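Local coordinates for possible protein of nuclear scaffold (Encephalitozoon cuniculi, PDB 3KAE) that probably acts as the Cdc27 subunit of the anaphase-promoting complex, its N-terminal tetratricopeptide-repeat domain forming a homodimer, at residues 18-22 and 42-48; 65-69 and 81-87. All blocks are in the same frame, centred on the assembly; numbering follows the deposited sequence.

Contact 1. Residues 18-22 and 42-48; sequences YETAI and VLYLNGE
Residues 18-22 form the first turn of helix 18-31, closed by Ile22 N to Tyr18 O at 2.7 Å; residues 42-45 end helix 36-45, and the turn at residues 46-48 leads to the next helix. The register is antiparallel: CA atoms lie 6.1 Å apart for Ile22 and Val42, and 6.0 Å for Tyr18 and Asn46. Val42, with chi1 t, puts CG1 3.4 Å from both Ala21 CB and Ile22 CG1. The CA-to-CB bond of Leu43 points away, yet its CD1 comes to 3.6 Å from Ile22 CD1, which the mt rotamer of Ile22 extends. Leu45 CB sits over one face of the Tyr18 ring (chi1 m), a CH-pi contact 3.9 Å from the centroid and 20° off the normal, while Tyr18 OH hydrogen-bonds to Arg16. Asn46 leaves helical phi/psi beside Tyr18 CB. Gly47, at phi 81°, is C-prime of a Schellman motif: Glu48 N to Leu43 O is 2.9 Å and Gly47 N to Tyr44 O 2.8 Å. Glu48, N-cap of helix 49-57, brings OE1 to 3.6 Å from Ile22 CD1 and pairs through OE2 with Arg51. The contact joins the second helix of hairpin 5-14/18-31 to the first of 36-45/49-57, consistent with stacked TPR hairpins. With 405 Å² buried and no clear hydrogen bond between the segments, the evidence points to association mainly through apolar and CH-pi packing.

Contact 2. Residues 65-69 and 81-87; sequences KYYES and AIKSLES
Two helical segments, 65-69 and 81-87, run nearly antiparallel: their axes approach to 7.9 Å with a signed crossing angle of -162°. Small residues allow the closest backbone approach, 3.9 Å between Ser69 CA and Ala81 CA. Ser69, chi1 t, donates a hydrogen bond from OG to Ala81 O at 2.6 Å, and its OG also lies 3.3 Å from Leu85 CG. Ser84, chi1 m, donates a hydrogen bond from OG to Glu68 OE2 at 2.9 Å and sets CB 3.5 Å from Lys65 O. The tt start of the Glu68 side chain and the mmtt rotamer of Lys65 bring Lys65 NZ to 3.3 Å from Glu68 OE2, a salt bridge within the helix. Leu85, mt, reaches Tyr66 CD1 through CD2 at 3.9 Å; Tyr66 OH hydrogen-bonds to Tyr15 O of the second subunit. This is the antiparallel helix pair of a TPR-like hairpin. Helix 113-126 packs on Ser69, Ala81 and Leu85, while helix 49-57 meets Tyr67 and Glu68.

From the N terminus, contact 1 comes first: its 19 intervening residues, mostly helix, carry the chain out along helix 18-31 and back along helix 36-45. Helix 49-57 then leads to contact 2, which closes around 11 residues and joins helix 62-74 to helix 78-89. The two closures are in series, neither nested nor crossed, with centres about 20 Å apart. They nevertheless touch, Tyr44 CG lying 3.9 Å from Tyr67 CD2 where the rings meet edge-to-face, so the hairpin 36-45/49-57 packs directly on 62-74/78-89, consistent with a stacked TPR array. Thr20 and Tyr67 hydrogen-bond to Phe147 and Arg16 of the second subunit, respectively, placing both contacts beside the homodimer interface.

Contact 1. Residues 18-22 and 42-48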
loop_
_atom_site.group_PDB
_atom_site.type_symbol
_atom_site.label_atom_id
_atom_site.label_comp_id
_atom_site.label_asym_id
_atom_site.label_seq_id
_atom_site.Cartn_x
_atom_site.Cartn_y
_atom_site.Cartn_z
ATOM N N TYR C 18 -6.760 -2.892 -6.367
ATOM C CA TYR C 18 -7.058 -1.506 -6.041
ATOM C C TYR C 18 -7.982 -0.872 -7.081
ATOM O O TYR C 18 -8.854 -0.092 -6.721
ATOM C CB TYR C 18 -5.756 -0.693 -5.866
ATOM C CG TYR C 18 -4.910 -1.080 -4.636
ATOM C CD1 TYR C 18 -5.521 -1.380 -3.418
ATOM C CD2 TYR C 18 -3.500 -1.110 -4.691
ATOM C CE1 TYR C 18 -4.780 -1.716 -2.299
ATOM C CE2 TYR C 18 -2.734 -1.458 -3.557
ATOM C CZ TYR C 18 -3.391 -1.746 -2.368
ATOM O OH TYR C 18 -2.690 -2.080 -1.236
ATOM N N GLU C 19 -7.795 -1.208 -8.357
ATOM C CA GLU C 19 -8.705 -0.737 -9.425
ATOM C C GLU C 19 -10.173 -1.026 -9.089
ATOM O O GLU C 19 -11.040 -0.158 -9.172
ATOM C CB GLU C 19 -8.344 -1.353 -10.773
ATOM C CG GLU C 19 -6.936 -0.981 -11.283
ATOM C CD GLU C 19 -6.720 0.517 -11.375
ATOM O OE1 GLU C 19 -7.704 1.270 -11.263
ATOM O OE2 GLU C 19 -5.563 0.949 -11.561
ATOM N N THR C 20 -10.457 -2.237 -8.655
ATOM C CA THR C 20 -11.812 -2.550 -8.229
ATOM C C THR C 20 -12.250 -1.666 -7.071
ATOM O O THR C 20 -13.365 -1.165 -7.052
ATOM C CB THR C 20 -11.934 -4.019 -7.833
ATOM O OG1 THR C 20 -11.627 -4.822 -8.970
ATOM C CG2 THR C 20 -13.310 -4.335 -7.340
ATOM N N ALA C 21 -11.368 -1.467 -6.103
ATOM C CA ALA C 21 -11.702 -0.685 -4.917
ATOM C C ALA C 21 -11.948 0.771 -5.258
ATOM O O ALA C 21 -12.815 1.412 -4.682
ATOM C CB ALA C 21 -10.568 -0.806 -3.868
ATOM N N ILE C 22 -11.132 1.303 -6.157
ATOM C CA ILE C 22 -11.297 2.656 -6.634
ATOM C C ILE C 22 -12.663 2.769 -7.382
ATOM O O ILE C 22 -13.458 3.683 -7.138
ATOM C CB ILE C 22 -10.100 3.049 -7.522
ATOM C CG1 ILE C 22 -8.819 3.142 -6.659
ATOM C CG2 ILE C 22 -10.360 4.369 -8.221
ATOM C CD1 ILE C 22 -7.524 3.243 -7.449
ATOM N N VAL C 42 -7.626 4.498 -0.929
ATOM C CA VAL C 42 -7.415 3.490 -1.955
ATOM C C VAL C 42 -6.619 4.063 -3.120
ATOM O O VAL C 42 -5.772 3.390 -3.711
ATOM C CB VAL C 42 -8.748 2.865 -2.403
ATOM C CG1 VAL C 42 -8.524 1.896 -3.546
ATOM C CG2 VAL C 42 -9.416 2.163 -1.232
ATOM N N LEU C 43 -6.850 5.332 -3.416
ATOM C CA LEU C 43 -6.084 6.010 -4.460
ATOM C C LEU C 43 -4.612 6.140 -4.023
ATOM O O LEU C 43 -3.685 5.965 -4.829
ATOM C CB LEU C 43 -6.690 7.395 -4.707
ATOM C CG LEU C 43 -7.109 7.904 -6.097
ATOM C CD1 LEU C 43 -7.467 6.805 -7.064
ATOM C CD2 LEU C 43 -8.290 8.874 -5.960
ATOM N N TYR C 44 -4.404 6.462 -2.746
ATOM C CA TYR C 44 -3.047 6.562 -2.204
ATOM C C TYR C 44 -2.380 5.193 -2.335
ATOM O O TYR C 44 -1.291 5.074 -2.890
ATOM C CB TYR C 44 -3.044 7.034 -0.742
ATOM C CG TYR C 44 -1.652 7.012 -0.136
ATOM C CD1 TYR C 44 -0.801 8.112 -0.253
ATOM C CD2 TYR C 44 -1.167 5.874 0.504
ATOM C CE1 TYR C 44 0.474 8.091 0.270
ATOM C CE2 TYR C 44 0.109 5.853 1.048
ATOM C CZ TYR C 44 0.922 6.961 0.923
ATOM O OH TYR C 44 2.190 6.940 1.429
ATOM N N LEU C 45 -3.066 4.156 -1.870
ATOM C CA LEU C 45 -2.524 2.807 -1.933
ATOM C C LEU C 45 -2.152 2.393 -3.347
ATOM O O LEU C 45 -1.231 1.604 -3.546
ATOM C CB LEU C 45 -3.487 1.797 -1.320
ATOM C CG LEU C 45 -3.681 1.935 0.193
ATOM C CD1 LEU C 45 -4.863 1.074 0.666
ATOM C CD2 LEU C 45 -2.377 1.586 0.958
ATOM N N ASN C 46 -2.862 2.934 -4.333
ATOM C CA ASN C 46 -2.624 2.549 -5.715
ATOM C C ASN C 46 -1.539 3.396 -6.349
ATOM O O ASN C 46 -1.290 3.313 -7.553
ATOM C CB ASN C 46 -3.919 2.613 -6.531
ATOM C CG ASN C 46 -3.796 1.912 -7.865
ATOM O OD1 ASN C 46 -4.270 2.407 -8.899
ATOM N ND2 ASN C 46 -3.146 0.753 -7.857
ATOM N N GLY C 47 -0.902 4.229 -5.529
ATOM C CA GLY C 47 0.197 5.071 -5.975
ATOM C C GLY C 47 -0.235 6.338 -6.691
ATOM O O GLY C 47 0.585 6.973 -7.352
ATOM N N GLU C 48 -1.508 6.720 -6.550
ATOM C CA GLU C 48 -2.044 7.875 -7.278
ATOM C C GLU C 48 -2.246 9.093 -6.388
ATOM O O GLU C 48 -3.369 9.422 -5.991
ATOM C CB GLU C 48 -3.354 7.515 -7.995
ATOM C CG GLU C 48 -3.215 6.359 -8.960
ATOM C CD GLU C 48 -4.487 6.088 -9.739
ATOM O OE1 GLU C 48 -5.169 5.067 -9.462
ATOM O OE2 GLU C 48 -4.815 6.911 -10.621
#

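Contact 2. Residues 65-69 and 81-87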
loop_
_atom_site.group_PDB
_atom_site.type_symbol
_atom_site.label_atom_id
_atom_site.label_comp_id
_atom_site.label_asym_id
_atom_site.label_seq_id
_atom_site.Cartn_x
_atom_site.Cartn_y
_atom_site.Cartn_z
ATOM N N LYS C 65 -6.017 15.251 6.364
ATOM C CA LYS C 65 -4.810 16.076 6.408
ATOM C C LYS C 65 -3.563 15.207 6.505
ATOM O O LYS C 65 -2.529 15.518 5.926
ATOM C CB LYS C 65 -4.876 17.069 7.563
ATOM C CG LYS C 65 -5.810 18.230 7.295
ATOM C CD LYS C 65 -5.384 18.979 6.046
ATOM C CE LYS C 65 -6.299 20.164 5.782
ATOM N NZ LYS C 65 -5.949 20.902 4.534
ATOM N N TYR C 66 -3.680 14.092 7.208
ATOM C CA TYR C 66 -2.575 13.138 7.264
ATOM C C TYR C 66 -2.240 12.549 5.880
ATOM O O TYR C 66 -1.094 12.626 5.430
ATOM C CB TYR C 66 -2.842 12.044 8.305
ATOM C CG TYR C 66 -1.662 11.133 8.504
ATOM C CD1 TYR C 66 -0.515 11.575 9.151
ATOM C CD2 TYR C 66 -1.681 9.837 8.019
ATOM C CE1 TYR C 66 0.570 10.751 9.300
ATOM C CE2 TYR C 66 -0.612 9.004 8.183
ATOM C CZ TYR C 66 0.512 9.469 8.819
ATOM O OH TYR C 66 1.566 8.626 8.969
ATOM N N TYR C 67 -3.234 11.983 5.194
ATOM C CA TYR C 67 -2.996 11.463 3.839
ATOM C C TYR C 67 -2.585 12.587 2.886
ATOM O O TYR C 67 -1.831 12.386 1.936
ATOM C CB TYR C 67 -4.214 10.680 3.305
ATOM C CG TYR C 67 -4.171 9.258 3.769
ATOM C CD1 TYR C 67 -4.743 8.883 4.973
ATOM C CD2 TYR C 67 -3.498 8.299 3.040
ATOM C CE1 TYR C 67 -4.667 7.576 5.419
ATOM C CE2 TYR C 67 -3.411 6.990 3.490
ATOM C CZ TYR C 67 -3.992 6.640 4.679
ATOM O OH TYR C 67 -3.932 5.326 5.111
ATOM N N GLU C 68 -3.056 13.786 3.170
ATOM C CA GLU C 68 -2.669 14.899 2.367
ATOM C C GLU C 68 -1.160 15.087 2.453
ATOM O O GLU C 68 -0.478 15.190 1.426
ATOM C CB GLU C 68 -3.393 16.149 2.855
ATOM C CG GLU C 68 -3.572 17.186 1.801
ATOM C CD GLU C 68 -4.422 18.344 2.279
ATOM O OE1 GLU C 68 -5.637 18.157 2.529
ATOM O OE2 GLU C 68 -3.863 19.445 2.401
ATOM N N SER C 69 -0.646 15.116 3.687
ATOM C CA SER C 69 0.788 15.218 3.937
ATOM C C SER C 69 1.559 14.080 3.263
ATOM O O SER C 69 2.587 14.315 2.636
ATOM C CB SER C 69 1.074 15.231 5.440
ATOM O OG SER C 69 2.392 15.711 5.694
ATOM N N ALA C 81 3.200 19.427 2.641
ATOM C CA ALA C 81 3.202 18.282 3.549
ATOM C C ALA C 81 3.226 18.746 4.997
ATOM O O ALA C 81 2.400 18.321 5.807
ATOM C CB ALA C 81 4.373 17.357 3.252
ATOM N N ILE C 82 4.172 19.630 5.307
ATOM C CA ILE C 82 4.304 20.192 6.641
ATOM C C ILE C 82 3.049 20.956 7.067
ATOM O O ILE C 82 2.503 20.736 8.147
ATOM C CB ILE C 82 5.506 21.142 6.711
ATOM C CG1 ILE C 82 6.796 20.357 6.466
ATOM C CG2 ILE C 82 5.518 21.893 8.053
ATOM C CD1 ILE C 82 8.077 21.187 6.565
ATOM N N LYS C 83 2.599 21.867 6.220
ATOM C CA LYS C 83 1.403 22.645 6.529
ATOM C C LYS C 83 0.226 21.731 6.865
ATOM O O LYS C 83 -0.530 21.994 7.797
ATOM C CB LYS C 83 1.048 23.575 5.369
ATOM N N SER C 84 0.086 20.644 6.117
ATOM C CA SER C 84 -1.042 19.734 6.317
ATOM C C SER C 84 -1.002 19.111 7.705
ATOM O O SER C 84 -2.031 18.995 8.368
ATOM C CB SER C 84 -1.078 18.634 5.240
ATOM O OG SER C 84 -1.504 19.151 3.996
ATOM N N LEU C 85 0.188 18.707 8.135
ATOM C CA LEU C 85 0.338 18.024 9.412
ATOM C C LEU C 85 0.086 18.964 10.570
ATOM O O LEU C 85 -0.536 18.587 11.561
ATOM C CB LEU C 85 1.754 17.461 9.556
ATOM C CG LEU C 85 2.095 16.141 8.903
ATOM C CD1 LEU C 85 3.535 15.822 9.222
ATOM C CD2 LEU C 85 1.167 15.054 9.415
ATOM N N GLU C 86 0.613 20.179 10.458
ATOM C CA GLU C 86 0.475 21.170 11.516
ATOM C C GLU C 86 -0.993 21.464 11.794
ATOM O O GLU C 86 -1.373 21.733 12.930
ATOM C CB GLU C 86 1.199 22.458 11.135
ATOM C CG GLU C 86 2.717 22.325 11.071
ATOM C CD GLU C 86 3.379 23.587 10.552
ATOM O OE1 GLU C 86 2.724 24.355 9.806
ATOM O OE2 GLU C 86 4.555 23.814 10.889
ATOM N N SER C 87 -1.812 21.411 10.749
ATOM C CA SER C 87 -3.253 21.594 10.904
ATOM C C SER C 87 -3.786 20.653 11.976
ATOM O O SER C 87 -4.610 21.038 12.796
ATOM C CB SER C 87 -3.984 21.339 9.585
ATOM O OG SER C 87 -3.674 22.325 8.615
#